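Local coordinates for FMN reductase [NAD(P)H] (Bacillus subtilis, PDB 1ZCH) that uses NADH or NADPH to reduce flavin, nitroaromatic compounds, quinones, chromates and azo dyes, working as an FMN-containing homodimer, at the interface of chains A and B. Coordinates in Å, arbitrary orientation; residue numbers count along the deposited sequence, not the author numbering. Chains: chain A/B, Hypothetical oxidoreductase ycnD.

Contact 1: the interface of chains A and B. Residues chain A 108, 111-112, 115-116, 158; chain B 108, 111-112, 115-116, 118, 139, 158.
The backbone carbonyl oxygen of B:Leu158 is the best-held polar atom, gripped by a hydrogen bond from within its own chain: B:Arg139 NH1, a terminal guanidinium nitrogen, donates to B:Leu158 O at 2.8 Å. The bond is bent, 123° at the hydrogen, and the nitrogen sits above the carbonyl plane. It probably helps to hold the guanidinium where A:Leu108 packs on its face: CB of the leucine rests 3.9 Å above the plane of the B:Arg139 guanidinium, over the centre, while its branch CD1 touches B:Arg139 CD at 3.6 Å. The arginine chain bends at chi3 (-69°) and crosses the leucine obliquely. A:Leu108 turns its other methyl, CD2, to B:Leu158 CD2, the two side chains crossing at about a right angle. Between the chains the patch is otherwise apolar, a helix-helix packing in which helix 104-127 meets its own copy across the two-fold axis of the homodimer. Small residues bring the backbones together: A:Gly115 CA lies 4.0 Å from B:Gly115 CA, and each glycine carbonyl faces the CG1 branch of the opposite Ile116. A:Ile116 CD1 touches B:Leu118 CD2 at 3.6 Å, the side chains lying side by side. In a carbon pair closer than usual van der Waals contact, A:Ala111 CB meets B:Ala111 CB at 3.4 Å.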
# COMPACT_ATOMS: atom_id res chain seq x y z
N LEU A 108 10.51 -1.67 1.86
CA LEU A 108 9.22 -2.34 2.01
C LEU A 108 8.33 -1.53 2.93
O LEU A 108 7.14 -1.36 2.66
CB LEU A 108 9.40 -3.76 2.57
CG LEU A 108 10.17 -4.75 1.69
CD1 LEU A 108 10.16 -6.12 2.36
CD2 LEU A 108 9.54 -4.83 0.30
N ALA A 111 7.08 1.53 0.92
CA ALA A 111 6.17 1.16 -0.16
C ALA A 111 4.81 0.72 0.37
O ALA A 111 3.77 1.07 -0.19
CB ALA A 111 6.79 0.05 -1.02
N VAL A 112 4.81 -0.05 1.46
CA VAL A 112 3.55 -0.51 2.04
C VAL A 112 2.80 0.67 2.66
O VAL A 112 1.58 0.78 2.50
CB VAL A 112 3.78 -1.61 3.11
CG1 VAL A 112 2.46 -1.94 3.82
CG2 VAL A 112 4.35 -2.85 2.44
N GLY A 115 1.28 2.55 -0.13
CA GLY A 115 0.16 1.85 -0.74
C GLY A 115 -1.08 2.01 0.12
O GLY A 115 -2.20 2.20 -0.38
N ILE A 116 -0.90 1.91 1.43
CA ILE A 116 -2.01 2.08 2.35
C ILE A 116 -2.57 3.49 2.15
O ILE A 116 -3.78 3.69 2.09
CB ILE A 116 -1.55 1.93 3.82
CG1 ILE A 116 -1.25 0.45 4.10
CG2 ILE A 116 -2.62 2.47 4.77
CD1 ILE A 116 -0.61 0.23 5.45
N LEU A 158 6.62 6.98 -5.44
CA LEU A 158 6.09 5.64 -5.65
C LEU A 158 4.91 5.66 -6.62
O LEU A 158 4.89 4.90 -7.59
CB LEU A 158 5.67 5.02 -4.31
CG LEU A 158 6.87 4.52 -3.52
CD1 LEU A 158 6.49 4.22 -2.09
CD2 LEU A 158 7.44 3.29 -4.22
N LEU B 108 8.57 -3.10 -5.79
CA LEU B 108 7.78 -1.91 -5.51
C LEU B 108 6.34 -2.14 -5.95
O LEU B 108 5.41 -1.78 -5.24
CB LEU B 108 8.36 -0.68 -6.23
CG LEU B 108 9.76 -0.23 -5.79
CD1 LEU B 108 10.12 1.05 -6.54
CD2 LEU B 108 9.80 -0.01 -4.28
N ALA B 111 4.70 -4.48 -3.34
CA ALA B 111 4.53 -3.84 -2.04
C ALA B 111 3.43 -2.78 -2.07
O ALA B 111 2.64 -2.67 -1.13
CB ALA B 111 5.86 -3.22 -1.59
N VAL B 112 3.38 -2.00 -3.14
CA VAL B 112 2.35 -0.97 -3.25
C VAL B 112 0.97 -1.61 -3.43
O VAL B 112 -0.01 -1.17 -2.82
CB VAL B 112 2.63 0.00 -4.43
CG1 VAL B 112 1.45 0.96 -4.63
CG2 VAL B 112 3.90 0.79 -4.14
N GLY B 115 -0.07 -2.85 -0.11
CA GLY B 115 -0.43 -1.78 0.80
C GLY B 115 -1.83 -1.28 0.48
O GLY B 115 -2.64 -0.99 1.37
N ILE B 116 -2.13 -1.16 -0.81
CA ILE B 116 -3.45 -0.72 -1.23
C ILE B 116 -4.46 -1.73 -0.70
O ILE B 116 -5.51 -1.37 -0.17
CB ILE B 116 -3.56 -0.65 -2.77
CG1 ILE B 116 -2.75 0.55 -3.28
CG2 ILE B 116 -5.02 -0.55 -3.20
CD1 ILE B 116 -2.63 0.58 -4.78
N LEU B 118 -4.14 -3.90 1.87
CA LEU B 118 -4.20 -3.84 3.34
C LEU B 118 -5.02 -2.63 3.82
O LEU B 118 -5.86 -2.75 4.71
CB LEU B 118 -2.78 -3.75 3.90
CG LEU B 118 -2.60 -3.67 5.42
CD1 LEU B 118 -2.99 -4.98 6.06
CD2 LEU B 118 -1.14 -3.36 5.73
N ARG B 139 7.51 -10.35 8.53
CA ARG B 139 8.76 -10.30 7.79
C ARG B 139 9.97 -10.67 8.65
O ARG B 139 11.10 -10.68 8.17
CB ARG B 139 8.96 -8.90 7.18
CG ARG B 139 7.87 -8.48 6.20
CD ARG B 139 8.38 -7.46 5.18
NE ARG B 139 8.67 -6.15 5.75
CZ ARG B 139 7.80 -5.15 5.84
NH1 ARG B 139 6.56 -5.31 5.39
NH2 ARG B 139 8.17 -3.99 6.36
N LEU B 158 4.23 -9.69 3.21
CA LEU B 158 4.48 -8.28 3.47
C LEU B 158 3.88 -7.86 4.81
O LEU B 158 4.57 -7.27 5.64
CB LEU B 158 3.92 -7.42 2.34
CG LEU B 158 4.83 -7.45 1.11
CD1 LEU B 158 4.13 -6.87 -0.10
CD2 LEU B 158 6.11 -6.68 1.43

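Contact 2: the interface of chains A and B. Residues chain A 11, 173-176, 200, 204, 220; chain B 35-38, 42, 44.
A:Arg175 reaches across the dimer interface to the end of helix 24-36 of chain B, binding two backbone carbonyls with one edge of its guanidinium. Its chain bends at chi2 (-65°), which helps bring NE and NH2 to them. A:Arg175 NE donates to B:Gln35 O at 2.8 Å, in the carbonyl plane, and A:Arg175 NH2 donates to B:Ala37 O at 3.0 Å from above that carbonyl's plane. Its neighbour A:Leu176 is read through the backbone: the amide N meets B:Gln44 OE1 at 3.0 Å, nearly straight (169° at the hydrogen) and on a lone pair, while B:Gln35 NE2 returns a bond to A:Leu176 O. The other end of the B:Gln44 amide, NE2, meets the A:Tyr200 hydroxyl tip to tip, with ring and amide planes 83° apart. B:Asn42 O takes two donors, A:Trp220 NE1 at 2.9 Å, the acceptor lying in the indole plane, and B:Gln44 NE2 at 3.1 Å. At the far end B:Pro38 CD packs over one face of the A:His11 ring, toward its rim, and a water joins A:His11 O to B:Ser36 O. In the second shell, A:Tyr200 OH donates to A:Pro174 O at 2.6 Å, tying the tyrosine to the segment that carries A:Arg175. A:Tyr200 CE2 in turn lies over a face of A:Trp220. Because A:His11, A:Lys173 and A:Arg175 also line the FMN pocket, this interface probably helps to hold the flavin site in shape within the homodimer.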
# COMPACT_ATOMS: atom_id res chain seq x y z
N HIS A 11 -15.66 0.78 -7.19
CA HIS A 11 -14.49 1.42 -7.78
C HIS A 11 -14.17 1.11 -9.24
O HIS A 11 -14.33 -0.01 -9.71
CB HIS A 11 -13.23 1.08 -6.98
CG HIS A 11 -11.96 1.45 -7.69
ND1 HIS A 11 -11.48 2.74 -7.74
CD2 HIS A 11 -11.14 0.72 -8.49
CE1 HIS A 11 -10.43 2.79 -8.54
NE2 HIS A 11 -10.21 1.58 -9.01
N LYS A 173 -14.11 -2.99 -14.25
CA LYS A 173 -13.31 -3.97 -14.98
C LYS A 173 -13.26 -5.28 -14.19
O LYS A 173 -12.95 -5.27 -13.00
CB LYS A 173 -11.90 -3.42 -15.18
CG LYS A 173 -10.96 -4.31 -15.98
CD LYS A 173 -9.56 -3.73 -16.00
CE LYS A 173 -9.54 -2.32 -16.55
NZ LYS A 173 -8.16 -1.78 -16.67
N PRO A 174 -13.57 -6.41 -14.84
CA PRO A 174 -13.56 -7.73 -14.19
C PRO A 174 -12.26 -8.03 -13.44
O PRO A 174 -11.18 -7.68 -13.90
CB PRO A 174 -13.78 -8.70 -15.35
CG PRO A 174 -14.57 -7.89 -16.33
CD PRO A 174 -13.87 -6.55 -16.28
N ARG A 175 -12.39 -8.70 -12.30
CA ARG A 175 -11.24 -9.07 -11.49
C ARG A 175 -11.12 -10.59 -11.47
O ARG A 175 -12.07 -11.30 -11.79
CB ARG A 175 -11.40 -8.56 -10.06
CG ARG A 175 -11.47 -7.05 -9.91
CD ARG A 175 -10.17 -6.40 -10.33
NE ARG A 175 -10.01 -5.06 -9.77
CZ ARG A 175 -10.23 -3.93 -10.43
NH1 ARG A 175 -10.63 -3.94 -11.69
NH2 ARG A 175 -10.01 -2.77 -9.82
N LEU A 176 -9.95 -11.08 -11.09
CA LEU A 176 -9.71 -12.52 -10.99
C LEU A 176 -10.74 -13.15 -10.07
O LEU A 176 -11.26 -12.49 -9.17
CB LEU A 176 -8.32 -12.78 -10.40
CG LEU A 176 -7.09 -12.62 -11.30
CD1 LEU A 176 -5.86 -12.35 -10.44
CD2 LEU A 176 -6.90 -13.88 -12.14
N TYR A 200 -10.56 -16.71 -16.26
CA TYR A 200 -10.54 -15.25 -16.19
C TYR A 200 -10.23 -14.67 -17.56
O TYR A 200 -10.82 -13.67 -17.97
CB TYR A 200 -9.49 -14.80 -15.17
CG TYR A 200 -9.39 -13.30 -14.97
CD1 TYR A 200 -10.53 -12.51 -14.77
CD2 TYR A 200 -8.15 -12.67 -14.91
CE1 TYR A 200 -10.43 -11.14 -14.53
CE2 TYR A 200 -8.03 -11.30 -14.67
CZ TYR A 200 -9.17 -10.54 -14.48
OH TYR A 200 -9.06 -9.19 -14.22
N MET A 204 -12.26 -11.88 -19.57
CA MET A 204 -11.64 -10.61 -19.93
C MET A 204 -11.72 -10.29 -21.43
O MET A 204 -12.00 -9.15 -21.81
CB MET A 204 -10.18 -10.59 -19.48
CG MET A 204 -9.47 -9.25 -19.67
SD MET A 204 -10.31 -7.86 -18.86
CE MET A 204 -9.88 -8.15 -17.13
N TRP A 220 -6.40 -11.17 -20.19
CA TRP A 220 -5.55 -10.76 -19.08
C TRP A 220 -4.10 -11.25 -19.19
O TRP A 220 -3.17 -10.45 -19.18
CB TRP A 220 -6.15 -11.24 -17.76
CG TRP A 220 -5.42 -10.74 -16.54
CD1 TRP A 220 -5.45 -9.47 -16.04
CD2 TRP A 220 -4.60 -11.51 -15.67
NE1 TRP A 220 -4.69 -9.40 -14.89
CE2 TRP A 220 -4.16 -10.64 -14.64
CE3 TRP A 220 -4.18 -12.85 -15.64
CZ2 TRP A 220 -3.32 -11.07 -13.60
CZ3 TRP A 220 -3.35 -13.27 -14.61
CH2 TRP A 220 -2.93 -12.38 -13.60
N GLN B 35 -10.37 -6.82 -3.67
CA GLN B 35 -10.27 -7.10 -5.09
C GLN B 35 -10.70 -5.94 -5.97
O GLN B 35 -10.15 -5.74 -7.05
CB GLN B 35 -11.09 -8.34 -5.45
CG GLN B 35 -10.47 -9.65 -4.98
CD GLN B 35 -11.00 -10.83 -5.76
OE1 GLN B 35 -12.07 -11.35 -5.47
NE2 GLN B 35 -10.26 -11.25 -6.78
N SER B 36 -11.68 -5.17 -5.51
CA SER B 36 -12.21 -4.04 -6.27
C SER B 36 -11.29 -2.83 -6.34
O SER B 36 -11.49 -1.94 -7.17
CB SER B 36 -13.57 -3.62 -5.71
OG SER B 36 -14.51 -4.68 -5.81
N ALA B 37 -10.29 -2.78 -5.47
CA ALA B 37 -9.35 -1.66 -5.45
C ALA B 37 -8.43 -1.70 -6.66
O ALA B 37 -8.28 -2.73 -7.32
CB ALA B 37 -8.53 -1.69 -4.16
N PRO B 38 -7.78 -0.57 -6.97
CA PRO B 38 -6.87 -0.54 -8.12
C PRO B 38 -5.59 -1.34 -7.90
O PRO B 38 -5.22 -1.63 -6.76
CB PRO B 38 -6.61 0.95 -8.31
CG PRO B 38 -6.66 1.47 -6.89
CD PRO B 38 -7.87 0.75 -6.33
N ASN B 42 -3.67 -3.59 -13.65
CA ASN B 42 -4.70 -4.56 -13.30
C ASN B 42 -4.04 -5.92 -13.10
O ASN B 42 -4.67 -6.96 -13.29
CB ASN B 42 -5.79 -4.65 -14.39
CG ASN B 42 -7.00 -5.46 -13.93
OD1 ASN B 42 -7.40 -5.39 -12.76
ND2 ASN B 42 -7.60 -6.21 -14.84
N GLN B 44 -3.12 -7.11 -10.28
CA GLN B 44 -3.57 -7.70 -9.02
C GLN B 44 -2.44 -8.51 -8.37
O GLN B 44 -2.60 -9.68 -8.03
CB GLN B 44 -4.80 -8.59 -9.31
CG GLN B 44 -5.94 -7.78 -9.95
CD GLN B 44 -6.96 -8.63 -10.68
OE1 GLN B 44 -7.75 -9.36 -10.07
NE2 GLN B 44 -6.96 -8.54 -12.01
O HOH W 1 -13.57 -2.51 -8.98

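Contact 3: the interface of chains A and B. Residues chain A 46-49, 82, 84-85, 151-152, 155; chain B 180-183, 187, 193.
Both faces of the B:Tyr187 ring are packed: A:Pro152 CD lies over the centre of one, 3.4 Å above the plane, and B:His183 CE1 over the centre of the other. The carboxylate oxygen A:Asp82 OD2 sits at the ring's edge, in plane, and accepts from B:Tyr187 OH at 2.6 Å through its syn lone pair. A:Asn84 ND2 donates to B:Tyr187 OH at 3.1 Å, so the phenol tip is held by a donor and an acceptor. A:Thr47 OG1 also donates to OD2, from above the carboxylate plane, while its methyl CG2 lies over one face of the B:His183 ring, toward its rim. The A:Arg85 guanidinium has B:Val181 CG2 over the centre of one face and A:Asp82 CG toward the rim of the other, and A:Arg85 NH2 bonds A:Val46 O at 2.8 Å, which helps fix its rotation. Beside these groups runs a parallel bridge between strands 46-51 and 182-184. A:Val48 N donates to B:Val181 O in a nearly straight bond (170° at the hydrogen), almost along the C=O axis, and A:Val48 O receives both B:His183 N and B:Asn182 ND2, at 2.9 Å and 3.0 Å. The site thus extends one subunit's sheet with the other's strand and pins the following segment by its tyrosine, knitting the homodimer together.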
# COMPACT_ATOMS: atom_id res chain seq x y z
N VAL A 46 5.14 8.08 4.75
CA VAL A 46 4.64 8.49 3.44
C VAL A 46 4.38 9.99 3.44
O VAL A 46 3.96 10.57 4.45
CB VAL A 46 3.34 7.72 3.06
CG1 VAL A 46 2.28 7.89 4.13
CG2 VAL A 46 2.80 8.22 1.71
N THR A 47 4.69 10.63 2.32
CA THR A 47 4.46 12.06 2.18
C THR A 47 3.63 12.25 0.92
O THR A 47 3.82 11.54 -0.07
CB THR A 47 5.79 12.84 2.06
OG1 THR A 47 6.42 12.88 3.35
CG2 THR A 47 5.55 14.27 1.57
N VAL A 48 2.69 13.19 0.97
CA VAL A 48 1.84 13.47 -0.17
C VAL A 48 2.09 14.89 -0.65
O VAL A 48 1.94 15.84 0.11
CB VAL A 48 0.35 13.35 0.19
CG1 VAL A 48 -0.51 13.62 -1.05
CG2 VAL A 48 0.05 11.96 0.75
N ILE A 49 2.50 15.03 -1.91
CA ILE A 49 2.73 16.35 -2.48
C ILE A 49 1.49 16.65 -3.32
O ILE A 49 1.14 15.88 -4.21
CB ILE A 49 3.96 16.38 -3.43
CG1 ILE A 49 5.20 15.82 -2.73
CG2 ILE A 49 4.21 17.82 -3.89
CD1 ILE A 49 5.70 16.64 -1.57
N ASP A 82 8.80 8.10 2.63
CA ASP A 82 9.55 9.17 3.29
C ASP A 82 10.26 8.74 4.57
O ASP A 82 9.61 8.38 5.56
CB ASP A 82 8.60 10.33 3.61
CG ASP A 82 9.33 11.58 4.11
OD1 ASP A 82 10.25 11.46 4.94
OD2 ASP A 82 8.95 12.69 3.68
N ASN A 84 12.83 10.80 5.51
CA ASN A 84 13.53 12.06 5.80
C ASN A 84 13.08 12.55 7.18
O ASN A 84 13.89 13.03 7.97
CB ASN A 84 13.21 13.12 4.74
CG ASN A 84 13.84 14.47 5.06
OD1 ASN A 84 15.04 14.56 5.35
ND2 ASN A 84 13.04 15.53 5.01
N ARG A 85 11.79 12.44 7.47
CA ARG A 85 11.33 12.85 8.79
C ARG A 85 12.00 11.94 9.83
O ARG A 85 12.31 12.37 10.94
CB ARG A 85 9.80 12.76 8.89
CG ARG A 85 9.07 13.91 8.19
CD ARG A 85 7.56 13.87 8.49
NE ARG A 85 6.96 12.67 7.92
CZ ARG A 85 6.41 12.62 6.71
NH1 ARG A 85 6.37 13.71 5.95
NH2 ARG A 85 5.94 11.47 6.25
N LEU A 151 12.41 16.79 -3.82
CA LEU A 151 12.39 15.66 -2.89
C LEU A 151 13.81 15.49 -2.37
O LEU A 151 14.75 15.33 -3.15
CB LEU A 151 11.92 14.39 -3.60
CG LEU A 151 10.59 14.52 -4.35
CD1 LEU A 151 10.19 13.15 -4.92
CD2 LEU A 151 9.51 15.05 -3.42
N PRO A 152 13.99 15.53 -1.05
CA PRO A 152 15.33 15.39 -0.46
C PRO A 152 15.77 13.93 -0.33
O PRO A 152 15.03 13.01 -0.68
CB PRO A 152 15.17 16.05 0.90
CG PRO A 152 13.79 15.56 1.30
CD PRO A 152 12.98 15.75 0.01
N VAL A 155 13.73 10.24 0.41
CA VAL A 155 12.37 10.37 -0.09
C VAL A 155 12.39 9.92 -1.55
O VAL A 155 13.26 10.33 -2.32
CB VAL A 155 11.88 11.84 -0.03
CG1 VAL A 155 10.47 11.95 -0.64
CG2 VAL A 155 11.88 12.33 1.41
N ALA B 180 3.07 18.83 7.85
CA ALA B 180 4.32 18.07 7.84
C ALA B 180 4.26 16.86 6.91
O ALA B 180 5.30 16.35 6.49
CB ALA B 180 4.64 17.60 9.26
N VAL B 181 3.05 16.42 6.59
CA VAL B 181 2.85 15.25 5.75
C VAL B 181 2.32 15.55 4.35
O VAL B 181 2.66 14.85 3.39
CB VAL B 181 1.90 14.26 6.46
CG1 VAL B 181 1.57 13.08 5.55
CG2 VAL B 181 2.55 13.76 7.75
N ASN B 182 1.49 16.57 4.23
CA ASN B 182 0.93 16.97 2.94
C ASN B 182 1.58 18.30 2.59
O ASN B 182 1.33 19.31 3.24
CB ASN B 182 -0.59 17.16 3.06
CG ASN B 182 -1.23 17.61 1.76
OD1 ASN B 182 -2.26 18.28 1.77
ND2 ASN B 182 -0.63 17.24 0.63
N HIS B 183 2.44 18.29 1.57
CA HIS B 183 3.14 19.50 1.15
C HIS B 183 2.53 20.06 -0.13
O HIS B 183 2.13 19.30 -1.01
CB HIS B 183 4.62 19.19 0.92
CG HIS B 183 5.29 18.53 2.09
ND1 HIS B 183 6.56 17.99 2.01
CD2 HIS B 183 4.87 18.32 3.36
CE1 HIS B 183 6.88 17.48 3.18
NE2 HIS B 183 5.88 17.66 4.02
N TYR B 187 8.28 19.84 -1.93
CA TYR B 187 8.57 19.28 -0.61
C TYR B 187 8.92 20.40 0.37
O TYR B 187 9.67 21.32 0.04
CB TYR B 187 9.72 18.28 -0.71
CG TYR B 187 9.87 17.38 0.50
CD1 TYR B 187 9.27 16.11 0.53
CD2 TYR B 187 10.58 17.80 1.62
CE1 TYR B 187 9.40 15.29 1.65
CE2 TYR B 187 10.71 17.00 2.74
CZ TYR B 187 10.11 15.74 2.75
OH TYR B 187 10.26 14.95 3.86
N LEU B 193 9.90 21.65 8.61
CA LEU B 193 9.56 20.25 8.85
C LEU B 193 10.04 19.84 10.24
O LEU B 193 9.33 19.18 10.99
CB LEU B 193 10.20 19.37 7.77
CG LEU B 193 9.80 17.90 7.69
CD1 LEU B 193 8.29 17.76 7.52
CD2 LEU B 193 10.51 17.26 6.50

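The centre of contact 1 lies about 18 Å from that of contact 2 and about 17 Å from that of contact 3, while contacts 2 and 3 are about 31 Å apart, so the helix pairing sits between two outlying patches. Contacts 1 and 3 share strand 155-164. Contacts 2 and 3 both draw on helix 190-212, and the segment leading into strand 182-184 continues from the one bearing the flavin-pocket residues 173-175. The same stretch of the sequence, from chain A in contact 2 and chain B in contact 3, serves both outer patches. With two-fold repetition, an apolar centre is flanked by patches rich in hydrogen bonds, consistent with the homodimer.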